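Local atomic coordinates of Galactose/lactose metabolism regulatory protein GAL80 (Saccharomyces cerevisiae, PDB entry 3BTV), a protein that binds the transcriptional activator GAL4 and blocks it in the absence of an inducing sugar, so repressing the galactose and lactose metabolic genes of yeast. Residues S152-K165 and G215-S227. The protein carries 1 engineered substitution. Sequence-based numbering, arbitrary orientation.
Sequences SLQGRKSPYILRAK and GHTIDILQYMTSS
The ring of Tyr-223 is sandwiched between two basic side chains: Arg-156 lays CG over one face, 4.2 Å from the ring centroid, and Lys-165 runs CD over the other, its NZ making a cation-pi contact. Ile-161 CG2 and Leu-162 CD2 meet the ring edge. The guanidinium of Arg-156, tilted 24° to the ring, sets one face on Tyr-223 CD1, while its edge grips Asp-219 side-on. Arg-156 NE donates to the syn lone pair of Asp-219 OD2 at 2.9 Å and NH2 to OD1 at 3.0 Å, a salt bridge with the two planes nearly coplanar; Arg-156 NH1 is hydrogen-bonded to Gln-395 OE1. Arg-156 sits in the 3-10 turn 154-157, between edge strand 148-152 of the Rossmann sheet and helix 159-169; the axes of 159-165 and 215-225 run 34° apart. Helix 209-225 ends in a Schellman motif with Ser-226 as C-prime residue. Lys-165, extended until a bend at chi4 (58°), turns NZ onto Tyr-223 O at 2.9 Å; Phe-397 O is a second acceptor. Between the helices, Ile-161 CD1 meets Ile-220 CD1 at 3.5 Å, and Met-224 presses CG on Ile-161 CG2 and SD on Ala-164 CB. One water links Gly-155 N to His-216 ND1, in the imidazole plane; another joins Arg-156 O, Lys-157 NZ and Tyr-223 OH, itself hydrogen-bonded to Asp-398 O.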
ATOM      1  N   SER B 152     -21.184 -18.291  -2.265  1.00 51.41           N
ATOM      2  CA  SER B 152     -19.954 -18.960  -1.864  1.00 42.80           C
ATOM      3  C   SER B 152     -18.806 -17.987  -1.555  1.00 46.70           C
ATOM      4  O   SER B 152     -17.797 -17.952  -2.264  1.00 57.19           O
ATOM      5  CB  SER B 152     -19.510 -19.952  -2.933  1.00 62.57           C
ATOM      6  OG  SER B 152     -18.510 -20.814  -2.419  1.00 62.76           O
ATOM      7  N   LEU B 153     -18.963 -17.194  -0.501  1.00 47.28           N
ATOM      8  CA  LEU B 153     -17.849 -16.402   0.027  1.00 38.84           C
ATOM      9  C   LEU B 153     -17.246 -17.210   1.189  1.00 41.93           C
ATOM     10  O   LEU B 153     -17.236 -16.770   2.339  1.00 44.54           O
ATOM     11  CB  LEU B 153     -18.325 -15.021   0.487  1.00 39.98           C
ATOM     12  CG  LEU B 153     -18.728 -14.048  -0.643  1.00 58.72           C
ATOM     13  CD1 LEU B 153     -19.341 -12.759  -0.098  1.00 47.48           C
ATOM     14  CD2 LEU B 153     -17.538 -13.703  -1.533  1.00 47.57           C
ATOM     15  N   GLN B 154     -16.758 -18.402   0.861  1.00 46.49           N
ATOM     16  CA  GLN B 154     -16.382 -19.397   1.862  1.00 50.38           C
ATOM     17  C   GLN B 154     -15.195 -18.973   2.710  1.00 49.13           C
ATOM     18  O   GLN B 154     -14.831 -19.665   3.667  1.00 51.80           O
ATOM     19  CB  GLN B 154     -16.102 -20.748   1.202  1.00 43.07           C
ATOM     20  CG  GLN B 154     -14.727 -20.850   0.582  1.00 52.90           C
ATOM     21  CD  GLN B 154     -14.606 -20.057  -0.695  1.00 60.93           C
ATOM     22  OE1 GLN B 154     -15.553 -19.974  -1.475  1.00 57.44           O
ATOM     23  NE2 GLN B 154     -13.437 -19.469  -0.918  1.00 95.18           N
ATOM     24  N   GLY B 155     -14.594 -17.835   2.361  1.00 39.12           N
ATOM     25  CA  GLY B 155     -13.507 -17.272   3.143  1.00 31.32           C
ATOM     26  C   GLY B 155     -14.005 -16.870   4.523  1.00 47.80           C
ATOM     27  O   GLY B 155     -13.269 -16.902   5.517  1.00 38.60           O
ATOM     28  N   ARG B 156     -15.270 -16.478   4.584  1.00 40.49           N
ATOM     29  CA  ARG B 156     -15.883 -16.110   5.851  1.00 44.15           C
ATOM     30  C   ARG B 156     -15.952 -17.308   6.807  1.00 54.98           C
ATOM     31  O   ARG B 156     -16.239 -17.139   7.991  1.00 43.83           O
ATOM     32  CB  ARG B 156     -17.291 -15.553   5.620  1.00 42.21           C
ATOM     33  CG  ARG B 156     -17.339 -14.258   4.823  1.00 40.89           C
ATOM     34  CD  ARG B 156     -18.776 -13.737   4.683  1.00 44.36           C
ATOM     35  NE  ARG B 156     -18.774 -12.320   4.325  1.00 60.95           N
ATOM     36  CZ  ARG B 156     -19.688 -11.442   4.722  1.00 59.20           C
ATOM     37  NH1 ARG B 156     -20.684 -11.831   5.502  1.00 53.30           N
ATOM     38  NH2 ARG B 156     -19.592 -10.169   4.360  1.00 55.78           N
ATOM     39  N   LYS B 157     -15.703 -18.511   6.283  1.00 46.11           N
ATOM     40  CA  LYS B 157     -15.787 -19.751   7.065  1.00 42.96           C
ATOM     41  C   LYS B 157     -14.418 -20.348   7.365  1.00 48.64           C
ATOM     42  O   LYS B 157     -14.318 -21.418   7.954  1.00 48.81           O
ATOM     43  CB  LYS B 157     -16.620 -20.812   6.327  1.00 39.26           C
ATOM     44  CG  LYS B 157     -18.111 -20.544   6.308  1.00 53.76           C
ATOM     45  CD  LYS B 157     -18.686 -20.348   7.709  1.00 56.20           C
ATOM     46  CE  LYS B 157     -20.083 -19.740   7.620  1.00 67.32           C
ATOM     47  NZ  LYS B 157     -20.617 -19.231   8.914  1.00 57.12           N
ATOM     48  N   SER B 158     -13.361 -19.676   6.936  1.00 33.74           N
ATOM     49  CA  SER B 158     -12.013 -20.129   7.265  1.00 33.88           C
ATOM     50  C   SER B 158     -11.784 -20.060   8.775  1.00 43.04           C
ATOM     51  O   SER B 158     -12.244 -19.132   9.438  1.00 44.71           O
ATOM     52  CB  SER B 158     -10.967 -19.271   6.561  1.00 34.15           C
ATOM     53  OG  SER B 158      -9.703 -19.379   7.209  1.00 38.37           O
ATOM     54  N   PRO B 159     -11.059 -21.042   9.323  1.00 43.47           N
ATOM     55  CA  PRO B 159     -10.811 -21.025  10.768  1.00 42.23           C
ATOM     56  C   PRO B 159      -9.903 -19.850  11.118  1.00 34.46           C
ATOM     57  O   PRO B 159     -10.015 -19.278  12.198  1.00 36.60           O
ATOM     58  CB  PRO B 159     -10.086 -22.359  11.021  1.00 47.66           C
ATOM     59  CG  PRO B 159     -10.343 -23.193   9.790  1.00 51.65           C
ATOM     60  CD  PRO B 159     -10.461 -22.214   8.666  1.00 42.16           C
ATOM     61  N   TYR B 160      -9.004 -19.499  10.211  1.00 36.98           N
ATOM     62  CA  TYR B 160      -8.131 -18.338  10.419  1.00 36.05           C
ATOM     63  C   TYR B 160      -8.891 -17.017  10.463  1.00 44.03           C
ATOM     64  O   TYR B 160      -8.648 -16.169  11.329  1.00 35.33           O
ATOM     65  CB  TYR B 160      -7.068 -18.288   9.336  1.00 32.14           C
ATOM     66  CG  TYR B 160      -6.205 -19.533   9.320  1.00 43.90           C
ATOM     67  CD1 TYR B 160      -6.380 -20.523   8.353  1.00 39.83           C
ATOM     68  CD2 TYR B 160      -5.223 -19.722  10.280  1.00 31.54           C
ATOM     69  CE1 TYR B 160      -5.579 -21.675   8.346  1.00 42.54           C
ATOM     70  CE2 TYR B 160      -4.422 -20.866  10.286  1.00 44.05           C
ATOM     71  CZ  TYR B 160      -4.608 -21.841   9.328  1.00 42.26           C
ATOM     72  OH  TYR B 160      -3.801 -22.963   9.343  1.00 45.46           O
ATOM     73  N   ILE B 161      -9.806 -16.844   9.518  1.00 37.67           N
ATOM     74  CA  ILE B 161     -10.626 -15.644   9.473  1.00 29.76           C
ATOM     75  C   ILE B 161     -11.474 -15.516  10.732  1.00 31.73           C
ATOM     76  O   ILE B 161     -11.516 -14.458  11.349  1.00 35.12           O
ATOM     77  CB  ILE B 161     -11.562 -15.656   8.236  1.00 42.03           C
ATOM     78  CG1 ILE B 161     -10.747 -15.820   6.957  1.00 56.25           C
ATOM     79  CG2 ILE B 161     -12.388 -14.390   8.167  1.00 49.02           C
ATOM     80  CD1 ILE B 161      -9.588 -14.888   6.862  1.00 42.59           C
ATOM     81  N   LEU B 162     -12.144 -16.598  11.123  1.00 30.25           N
ATOM     82  CA  LEU B 162     -13.014 -16.541  12.296  1.00 40.89           C
ATOM     83  C   LEU B 162     -12.218 -16.252  13.574  1.00 38.59           C
ATOM     84  O   LEU B 162     -12.659 -15.479  14.413  1.00 40.48           O
ATOM     85  CB  LEU B 162     -13.818 -17.838  12.432  1.00 46.08           C
ATOM     86  CG  LEU B 162     -14.867 -17.968  11.323  1.00 50.70           C
ATOM     87  CD1 LEU B 162     -15.458 -19.361  11.317  1.00 54.49           C
ATOM     88  CD2 LEU B 162     -15.946 -16.907  11.510  1.00 41.61           C
ATOM     89  N   ARG B 163     -11.044 -16.867  13.715  1.00 40.86           N
ATOM     90  CA  ARG B 163     -10.179 -16.580  14.868  1.00 37.16           C
ATOM     91  C   ARG B 163      -9.770 -15.099  14.873  1.00 35.66           C
ATOM     92  O   ARG B 163      -9.850 -14.426  15.899  1.00 39.30           O
ATOM     93  CB  ARG B 163      -8.930 -17.473  14.868  1.00 34.08           C
ATOM     94  CG  ARG B 163      -9.159 -18.887  15.416  1.00 82.65           C
ATOM     95  CD  ARG B 163      -8.833 -18.995  16.912  1.00113.64           C
ATOM     96  NE  ARG B 163      -8.831 -20.383  17.387  1.00131.18           N
ATOM     97  CZ  ARG B 163      -8.336 -20.787  18.558  1.00120.98           C
ATOM     98  NH1 ARG B 163      -7.787 -19.912  19.392  1.00111.13           N
ATOM     99  NH2 ARG B 163      -8.384 -22.070  18.896  1.00111.25           N
ATOM    100  N   ALA B 164      -9.352 -14.579  13.725  1.00 34.01           N
ATOM    101  CA  ALA B 164      -8.991 -13.155  13.654  1.00 31.94           C
ATOM    102  C   ALA B 164     -10.177 -12.251  14.033  1.00 32.57           C
ATOM    103  O   ALA B 164     -10.035 -11.286  14.821  1.00 33.93           O
ATOM    104  CB  ALA B 164      -8.463 -12.809  12.284  1.00 33.25           C
ATOM    105  N   LYS B 165     -11.345 -12.565  13.474  1.00 31.52           N
ATOM    106  CA  LYS B 165     -12.561 -11.799  13.750  1.00 30.82           C
ATOM    107  C   LYS B 165     -12.860 -11.806  15.253  1.00 38.63           C
ATOM    108  O   LYS B 165     -13.227 -10.781  15.828  1.00 37.31           O
ATOM    109  CB  LYS B 165     -13.754 -12.391  13.003  1.00 37.32           C
ATOM    110  CG  LYS B 165     -15.070 -11.575  13.138  1.00 31.37           C
ATOM    111  CD  LYS B 165     -16.144 -12.154  12.202  1.00 36.13           C
ATOM    112  CE  LYS B 165     -17.533 -11.571  12.444  1.00 32.93           C
ATOM    113  NZ  LYS B 165     -17.595 -10.104  12.291  1.00 39.78           N
ATOM    114  N   GLY B 215     -11.981  -9.356  -4.667  1.00 41.51           N
ATOM    115  CA  GLY B 215     -13.309  -9.544  -4.107  1.00 38.55           C
ATOM    116  C   GLY B 215     -13.341 -10.449  -2.871  1.00 43.46           C
ATOM    117  O   GLY B 215     -13.874 -10.079  -1.826  1.00 40.40           O
ATOM    118  N   HIS B 216     -12.797 -11.656  -2.986  1.00 35.60           N
ATOM    119  CA  HIS B 216     -12.778 -12.566  -1.843  1.00 41.42           C
ATOM    120  C   HIS B 216     -12.032 -11.913  -0.670  1.00 37.66           C
ATOM    121  O   HIS B 216     -12.506 -11.910   0.459  1.00 41.03           O
ATOM    122  CB  HIS B 216     -12.106 -13.895  -2.203  1.00 39.19           C
ATOM    123  CG  HIS B 216     -13.003 -14.872  -2.900  1.00 42.22           C
ATOM    124  ND1 HIS B 216     -13.988 -15.582  -2.245  1.00 44.61           N
ATOM    125  CD2 HIS B 216     -13.029 -15.292  -4.191  1.00 39.47           C
ATOM    126  CE1 HIS B 216     -14.596 -16.387  -3.103  1.00 44.33           C
ATOM    127  NE2 HIS B 216     -14.033 -16.231  -4.290  1.00 47.37           N
ATOM    128  N   THR B 217     -10.886 -11.317  -0.967  1.00 39.36           N
ATOM    129  CA  THR B 217     -10.024 -10.753   0.070  1.00 42.12           C
ATOM    130  C   THR B 217     -10.607  -9.532   0.775  1.00 36.85           C
ATOM    131  O   THR B 217     -10.577  -9.433   1.999  1.00 32.03           O
ATOM    132  CB  THR B 217      -8.645 -10.397  -0.500  1.00 38.96           C
ATOM    133  OG1 THR B 217      -8.081 -11.560  -1.117  1.00 42.22           O
ATOM    134  CG2 THR B 217      -7.715  -9.937   0.620  1.00 41.51           C
ATOM    135  N   ILE B 218     -11.136  -8.593   0.011  1.00 30.13           N
ATOM    136  CA  ILE B 218     -11.639  -7.374   0.603  1.00 36.03           C
ATOM    137  C   ILE B 218     -12.913  -7.694   1.380  1.00 41.53           C
ATOM    138  O   ILE B 218     -13.247  -7.041   2.373  1.00 36.89           O
ATOM    139  CB  ILE B 218     -11.887  -6.292  -0.465  1.00 32.48           C
ATOM    140  CG1 ILE B 218     -11.772  -4.902   0.165  1.00 33.37           C
ATOM    141  CG2 ILE B 218     -13.241  -6.517  -1.132  1.00 42.09           C
ATOM    142  CD1 ILE B 218     -10.360  -4.487   0.543  1.00 39.18           C
ATOM    143  N   ASP B 219     -13.612  -8.731   0.949  1.00 38.54           N
ATOM    144  CA  ASP B 219     -14.798  -9.125   1.690  1.00 44.74           C
ATOM    145  C   ASP B 219     -14.443  -9.697   3.056  1.00 39.39           C
ATOM    146  O   ASP B 219     -15.112  -9.382   4.033  1.00 34.77           O
ATOM    147  CB  ASP B 219     -15.659 -10.147   0.943  1.00 42.28           C
ATOM    148  CG  ASP B 219     -16.836 -10.611   1.787  1.00 59.85           C
ATOM    149  OD1 ASP B 219     -17.745  -9.791   2.044  1.00 53.37           O
ATOM    150  OD2 ASP B 219     -16.835 -11.776   2.233  1.00 48.16           O
ATOM    151  N   ILE B 220     -13.427 -10.556   3.136  1.00 37.43           N
ATOM    152  CA  ILE B 220     -13.041 -11.066   4.467  1.00 34.20           C
ATOM    153  C   ILE B 220     -12.486  -9.941   5.322  1.00 39.27           C
ATOM    154  O   ILE B 220     -12.644  -9.947   6.546  1.00 38.29           O
ATOM    155  CB  ILE B 220     -12.033 -12.264   4.441  1.00 43.98           C
ATOM    156  CG1 ILE B 220     -10.694 -11.835   3.859  1.00 49.98           C
ATOM    157  CG2 ILE B 220     -12.602 -13.467   3.678  1.00 45.94           C
ATOM    158  CD1 ILE B 220      -9.657 -12.950   3.890  1.00 54.25           C
ATOM    159  N   LEU B 221     -11.843  -8.964   4.693  1.00 35.26           N
ATOM    160  CA  LEU B 221     -11.324  -7.848   5.479  1.00 34.32           C
ATOM    161  C   LEU B 221     -12.471  -7.149   6.188  1.00 36.51           C
ATOM    162  O   LEU B 221     -12.408  -6.889   7.388  1.00 34.53           O
ATOM    163  CB  LEU B 221     -10.565  -6.829   4.619  1.00 30.63           C
ATOM    164  CG  LEU B 221      -9.999  -5.712   5.500  1.00 34.42           C
ATOM    165  CD1 LEU B 221      -8.875  -6.267   6.428  1.00 34.00           C
ATOM    166  CD2 LEU B 221      -9.497  -4.554   4.670  1.00 42.70           C
ATOM    167  N   GLN B 222     -13.527  -6.849   5.437  1.00 33.07           N
ATOM    168  CA  GLN B 222     -14.681  -6.156   5.995  1.00 34.25           C
ATOM    169  C   GLN B 222     -15.385  -7.019   7.013  1.00 31.26           C
ATOM    170  O   GLN B 222     -15.864  -6.530   8.032  1.00 37.56           O
ATOM    171  CB  GLN B 222     -15.657  -5.781   4.887  1.00 38.71           C
ATOM    172  CG  GLN B 222     -15.114  -4.708   3.974  1.00 31.94           C
ATOM    173  CD  GLN B 222     -15.973  -4.543   2.737  1.00 53.19           C
ATOM    174  OE1 GLN B 222     -16.790  -3.638   2.654  1.00 41.41           O
ATOM    175  NE2 GLN B 222     -15.810  -5.438   1.782  1.00 38.51           N
ATOM    176  N   TYR B 223     -15.427  -8.313   6.736  1.00 35.32           N
ATOM    177  CA  TYR B 223     -16.038  -9.258   7.660  1.00 36.22           C
ATOM    178  C   TYR B 223     -15.274  -9.348   8.994  1.00 43.41           C
ATOM    179  O   TYR B 223     -15.883  -9.357  10.065  1.00 41.81           O
ATOM    180  CB  TYR B 223     -16.167 -10.634   6.997  1.00 38.02           C
ATOM    181  CG  TYR B 223     -16.934 -11.644   7.832  1.00 40.13           C
ATOM    182  CD1 TYR B 223     -18.282 -11.450   8.129  1.00 40.27           C
ATOM    183  CD2 TYR B 223     -16.313 -12.782   8.323  1.00 40.94           C
ATOM    184  CE1 TYR B 223     -18.985 -12.365   8.883  1.00 42.99           C
ATOM    185  CE2 TYR B 223     -17.013 -13.713   9.076  1.00 38.85           C
ATOM    186  CZ  TYR B 223     -18.342 -13.489   9.361  1.00 50.11           C
ATOM    187  OH  TYR B 223     -19.036 -14.397  10.119  1.00 44.38           O
ATOM    188  N   MET B 224     -13.946  -9.401   8.931  1.00 36.32           N
ATOM    189  CA  MET B 224     -13.106  -9.514  10.136  1.00 37.63           C
ATOM    190  C   MET B 224     -13.112  -8.250  10.989  1.00 41.69           C
ATOM    191  O   MET B 224     -13.024  -8.321  12.207  1.00 36.43           O
ATOM    192  CB  MET B 224     -11.650  -9.796   9.748  1.00 38.53           C
ATOM    193  CG  MET B 224     -11.368 -11.209   9.331  1.00 40.68           C
ATOM    194  SD  MET B 224      -9.597 -11.427   9.047  1.00 44.69           S
ATOM    195  CE  MET B 224      -9.296 -10.348   7.631  1.00 37.63           C
ATOM    196  N   THR B 225     -13.173  -7.089  10.342  1.00 31.81           N
ATOM    197  CA  THR B 225     -13.131  -5.842  11.065  1.00 38.18           C
ATOM    198  C   THR B 225     -14.540  -5.371  11.377  1.00 40.52           C
ATOM    199  O   THR B 225     -14.734  -4.369  12.050  1.00 40.89           O
ATOM    200  CB  THR B 225     -12.396  -4.736  10.266  1.00 41.46           C
ATOM    201  OG1 THR B 225     -13.121  -4.448   9.058  1.00 39.00           O
ATOM    202  CG2 THR B 225     -10.969  -5.172   9.923  1.00 35.33           C
ATOM    203  N   SER B 226     -15.531  -6.100  10.884  1.00 38.77           N
ATOM    204  CA  SER B 226     -16.927  -5.681  11.033  1.00 40.70           C
ATOM    205  C   SER B 226     -17.138  -4.230  10.592  1.00 47.31           C
ATOM    206  O   SER B 226     -17.757  -3.449  11.308  1.00 40.63           O
ATOM    207  CB  SER B 226     -17.395  -5.829  12.487  1.00 39.56           C
ATOM    208  OG  SER B 226     -17.304  -7.173  12.927  1.00 44.04           O
ATOM    209  N   SER B 227     -16.619  -3.861   9.429  1.00 35.52           N
ATOM    210  CA  SER B 227     -16.868  -2.520   8.896  1.00 41.30           C
ATOM    211  C   SER B 227     -16.917  -2.547   7.386  1.00 52.69           C
ATOM    212  O   SER B 227     -16.188  -3.317   6.759  1.00 39.60           O
ATOM    213  CB  SER B 227     -15.772  -1.540   9.327  1.00 38.88           C
ATOM    214  OG  SER B 227     -16.073  -0.233   8.849  1.00 39.39           O
TER
HETATM  215  O   HOH W   1     -14.444 -15.747   0.533  1.00 49.82           O
HETATM  216  O   HOH W   2     -19.002 -16.823   9.303  1.00 43.14           O